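Side-chain contacts in CurM Sulfotransferase (Moorea producta, PDB 4GBM), which probably transfers a sulfo group from the donor PAPS to a polyketide intermediate during curacin biosynthesis, leaving adenosine-3'-5'-diphosphate behind: residues Q230-S233 with Q234-D237; N206-S209 with Q210-P213. The protein carries 2 engineered substitutions. All coordinates share one frame; numbering follows the deposited sequence. Where two conformers were deposited one is given.

Interaction 1 of 2, residues Q230-S233 with Q234-D237; sequences QVLS and QLCD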
loop_
_atom_site.group_PDB
_atom_site.type_symbol
_atom_site.label_atom_id
_atom_site.label_comp_id
_atom_site.label_asym_id
_atom_site.label_seq_id
_atom_site.Cartn_x
_atom_site.Cartn_y
_atom_site.Cartn_z
ATOM N N GLN A 230 8.456 5.745 17.833
ATOM C CA GLN A 230 8.661 4.366 18.281
ATOM C C GLN A 230 8.382 3.369 17.159
ATOM O O GLN A 230 9.166 2.445 16.933
ATOM C CB GLN A 230 7.787 4.059 19.505
ATOM C CG GLN A 230 7.858 2.617 20.003
ATOM C CD GLN A 230 6.869 2.336 21.120
ATOM O OE1 GLN A 230 5.804 1.767 20.887
ATOM N NE2 GLN A 230 7.213 2.740 22.335
ATOM N N VAL A 231 7.272 3.561 16.447
ATOM C CA VAL A 231 6.906 2.654 15.363
ATOM C C VAL A 231 7.963 2.661 14.266
ATOM O O VAL A 231 8.397 1.601 13.808
ATOM C CB VAL A 231 5.511 2.990 14.787
ATOM C CG1 VAL A 231 5.245 2.230 13.488
ATOM C CG2 VAL A 231 4.443 2.700 15.830
ATOM N N LEU A 232 8.390 3.855 13.868
ATOM C CA LEU A 232 9.345 3.981 12.770
ATOM C C LEU A 232 10.745 3.515 13.162
ATOM O O LEU A 232 11.462 2.963 12.330
ATOM C CB LEU A 232 9.361 5.414 12.213
ATOM C CG LEU A 232 8.115 5.817 11.418
ATOM C CD1 LEU A 232 7.999 7.341 11.365
ATOM C CD2 LEU A 232 8.134 5.216 10.026
ATOM N N SER A 233 11.118 3.701 14.429
ATOM C CA SER A 233 12.415 3.220 14.908
ATOM C C SER A 233 12.469 1.692 14.870
ATOM O O SER A 233 13.457 1.108 14.414
ATOM C CB SER A 233 12.710 3.739 16.318
ATOM O OG SER A 233 13.985 3.305 16.750
ATOM N N GLN A 234 11.393 1.052 15.329
ATOM C CA GLN A 234 11.292 -0.405 15.289
ATOM C C GLN A 234 11.234 -0.930 13.854
ATOM O O GLN A 234 11.798 -1.990 13.554
ATOM C CB GLN A 234 10.084 -0.886 16.102
ATOM C CG GLN A 234 10.252 -0.650 17.602
ATOM C CD GLN A 234 9.064 -1.117 18.433
ATOM O OE1 GLN A 234 8.164 -1.792 17.936
ATOM N NE2 GLN A 234 9.063 -0.755 19.712
ATOM N N LEU A 235 10.559 -0.191 12.973
ATOM C CA LEU A 235 10.510 -0.547 11.548
ATOM C C LEU A 235 11.901 -0.445 10.913
ATOM O O LEU A 235 12.291 -1.301 10.111
ATOM C CB LEU A 235 9.503 0.334 10.797
ATOM C CG LEU A 235 9.414 0.106 9.282
ATOM C CD1 LEU A 235 8.992 -1.333 8.981
ATOM C CD2 LEU A 235 8.453 1.100 8.660
ATOM N N CYS A 236 12.640 0.599 11.275
ATOM C CA CYS A 236 14.007 0.772 10.764
ATOM C C CYS A 236 14.896 -0.402 11.160
ATOM O O CYS A 236 15.693 -0.879 10.348
ATOM C CB CYS A 236 14.621 2.089 11.246
ATOM S SG CYS A 236 14.035 3.527 10.319
ATOM N N ASP A 237 14.759 -0.876 12.397
ATOM C CA ASP A 237 15.519 -2.047 12.849
ATOM C C ASP A 237 15.163 -3.278 12.021
ATOM O O ASP A 237 16.048 -4.039 11.623
ATOM C CB ASP A 237 15.303 -2.321 14.342
ATOM C CG ASP A 237 15.866 -1.217 15.235
ATOM O OD1 ASP A 237 16.767 -0.473 14.793
ATOM O OD2 ASP A 237 15.406 -1.101 16.391
HETATM O O HOH W 1 13.936 0.970 17.992
#

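Interaction 2 of 2, residues N206-S209 with Q210-P213; sequences NFLS and QLEP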
loop_
_atom_site.group_PDB
_atom_site.type_symbol
_atom_site.label_atom_id
_atom_site.label_comp_id
_atom_site.label_asym_id
_atom_site.label_seq_id
_atom_site.Cartn_x
_atom_site.Cartn_y
_atom_site.Cartn_z
ATOM N N ASN A 206 -3.096 -15.526 6.304
ATOM C CA ASN A 206 -2.828 -16.823 5.677
ATOM C C ASN A 206 -1.490 -16.849 4.942
ATOM O O ASN A 206 -0.724 -17.803 5.069
ATOM C CB ASN A 206 -3.960 -17.208 4.716
ATOM C CG ASN A 206 -5.258 -17.552 5.435
ATOM O OD1 ASN A 206 -5.288 -17.717 6.653
ATOM N ND2 ASN A 206 -6.342 -17.652 4.674
ATOM N N PHE A 207 -1.227 -15.801 4.169
ATOM C CA PHE A 207 0.003 -15.688 3.395
ATOM C C PHE A 207 1.237 -15.624 4.302
ATOM O O PHE A 207 2.204 -16.375 4.122
ATOM C CB PHE A 207 -0.104 -14.452 2.496
ATOM C CG PHE A 207 1.169 -14.061 1.817
ATOM C CD1 PHE A 207 1.692 -14.828 0.773
ATOM C CD2 PHE A 207 1.821 -12.891 2.186
ATOM C CE1 PHE A 207 2.866 -14.456 0.127
ATOM C CE2 PHE A 207 3.002 -12.504 1.547
ATOM C CZ PHE A 207 3.523 -13.290 0.512
ATOM N N LEU A 208 1.178 -14.749 5.298
ATOM C CA LEU A 208 2.322 -14.546 6.179
ATOM C C LEU A 208 2.588 -15.728 7.100
ATOM O O LEU A 208 3.727 -15.921 7.546
ATOM C CB LEU A 208 2.166 -13.251 6.980
ATOM C CG LEU A 208 2.210 -11.951 6.168
ATOM C CD1 LEU A 208 2.058 -10.777 7.106
ATOM C CD2 LEU A 208 3.500 -11.818 5.360
ATOM N N SER A 209 1.560 -16.532 7.368
ATOM C CA SER A 209 1.725 -17.696 8.238
ATOM C C SER A 209 2.725 -18.700 7.662
ATOM O O SER A 209 3.315 -19.490 8.403
ATOM C CB SER A 209 0.383 -18.377 8.516
ATOM O OG SER A 209 -0.063 -19.127 7.400
ATOM N N GLN A 210 2.916 -18.647 6.344
ATOM C CA GLN A 210 3.825 -19.555 5.636
ATOM C C GLN A 210 5.253 -19.021 5.510
ATOM O O GLN A 210 6.142 -19.741 5.053
ATOM C CB GLN A 210 3.290 -19.850 4.230
ATOM C CG GLN A 210 1.920 -20.500 4.193
ATOM C CD GLN A 210 1.657 -21.236 2.889
ATOM O OE1 GLN A 210 2.568 -21.461 2.084
ATOM N NE2 GLN A 210 0.410 -21.632 2.686
ATOM N N LEU A 211 5.470 -17.764 5.889
ATOM C CA LEU A 211 6.787 -17.139 5.711
ATOM C C LEU A 211 7.558 -17.038 7.019
ATOM O O LEU A 211 6.967 -17.041 8.102
ATOM C CB LEU A 211 6.656 -15.748 5.069
ATOM C CG LEU A 211 5.888 -15.680 3.741
ATOM C CD1 LEU A 211 5.987 -14.290 3.136
ATOM C CD2 LEU A 211 6.401 -16.706 2.749
ATOM N N GLU A 212 8.881 -16.934 6.916
ATOM C CA GLU A 212 9.720 -16.792 8.101
ATOM C C GLU A 212 9.268 -15.596 8.939
ATOM O O GLU A 212 9.011 -14.519 8.390
ATOM C CB GLU A 212 11.185 -16.604 7.709
ATOM C CG GLU A 212 11.835 -17.816 7.060
ATOM C CD GLU A 212 11.748 -17.821 5.535
ATOM O OE1 GLU A 212 10.800 -17.238 4.953
ATOM O OE2 GLU A 212 12.639 -18.435 4.912
ATOM N N PRO A 213 9.160 -15.775 10.271
ATOM C CA PRO A 213 8.847 -14.632 11.136
ATOM C C PRO A 213 9.820 -13.475 10.910
ATOM O O PRO A 213 9.457 -12.300 11.069
ATOM C CB PRO A 213 9.024 -15.205 12.545
ATOM C CG PRO A 213 8.687 -16.646 12.392
ATOM C CD PRO A 213 9.154 -17.051 11.019
HETATM O O HOH W 2 -1.869 -20.527 4.355
HETATM O O HOH W 3 5.519 -18.532 9.677
#

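Interaction 1 of 2, residues Q230-S233 with Q234-D237
Two turns of the amphipathic helix 228-239, which packs against the edge strand 216-220 of the parallel sulfotransferase sheet, bring Gln-230 beside Gln-234 and Ser-233 beside Asp-237. Four successive i to i+4 backbone hydrogen bonds carry the contact, from Gln-234 N to Gln-230 O through Asp-237 N to Ser-233 O; the shortest joins Cys-236 N to Leu-232 O at 2.8 Å.

On the exposed side the two glutamines run alongside each other as extended chains with their amide planes only 6° apart. Gln-234 NE2 lies 3.6 Å from Gln-230 CG, so the NE2 end of the amide lies beside the neighbour's CG, while Gln-230 OE1 takes a hydrogen bond from Lys-227 NZ. Long polar chains suit this surface, since the amide of one can lie beside the aliphatic part of the other while the Gln-230 amide reaches Lys-227.

The buried side is apolar. Leu-232 CD2 and Leu-235 CD2 approach to 4.3 Å. Leu-232 also touches Phe-243, Leu-247 and Leu-248, and Leu-235 touches His-217 and Ile-219 of the strand.

Ser-233 and Asp-237 are linked through water. With chi1 at -178°, Ser-233 turns OG away from its own backbone N, and a single water sits 2.6 Å from Ser-233 OG while donating to Asp-237 OD2 at 3.0 Å.

Interaction 2 of 2, residues N206-S209 with Q210-P213
Phe-207 and Leu-211 meet where helix 189-208 gives way to the loop that leads into strand 216-220, the phenyl ring and the leucine side chain crossing at a slant. One methyl does the touching: Leu-211 CD1 lies 3.7 Å from Phe-207 CZ and almost as near CE2, so it rests against the far end of the ring. The ring gets there because Phe-207 directs CG away from its backbone N (chi1 170°), which carries the phenyl group forward along the chain. Leu-208 approaches the same methyl more loosely, its CD2 standing 4.2 Å from Leu-211 CD1. Leucine suits position 211 because it is apolar and long enough for CD1 to reach both Phe-207 and Leu-208.

A type I beta turn from Leu-208 to Leu-211 sets up this meeting. It is closed by a hydrogen bond from Leu-211 N to Leu-208 O of 3.0 Å, and Gln-210 N donates a longer bond to Phe-207 O.

On the outer side, Ser-209 folds its hydroxyl back over its own backbone (chi1 76°) and donates from OG to Asn-206 O at 2.8 Å. That carbonyl has a second donor, a water that in turn accepts from Gln-210 NE2 at 3.0 Å. Short serine and long glutamine thus serve one carbonyl near the helix end, directly and through water. A further water donates to both Ser-209 O and Leu-211 O, bridging the turn.

Inward, the apolar trio faces the sheet and a helix: Phe-207 stacks edge-to-face with Tyr-159 of strand 158-163, Leu-208 touches Tyr-159 and Tyr-161, and Phe-207 and Leu-211 both reach Glu-151 of helix 144-153.

Overall arrangement
Interaction 2 comes first along the chain, at the end of helix 189-208; strand 216-220 and the short helix 221-226 follow before interaction 1 on helix 228-239. Their centres are 21 Å apart and their nearest atoms about 11 Å, without touching. The five-stranded parallel sheet runs in the order 58-59, 132-136, 35-39, 158-163, 216-220, and the two contacts pack on the last two, neighbouring strands: interaction 2 on 158-163, interaction 1 on the outermost 216-220. Both are local packing beside the strands at this edge of the sheet; the side chain of Leu-232 lies about 11 Å from the bound adenosine-3'-5'-diphosphate, too far for that leucine to touch it.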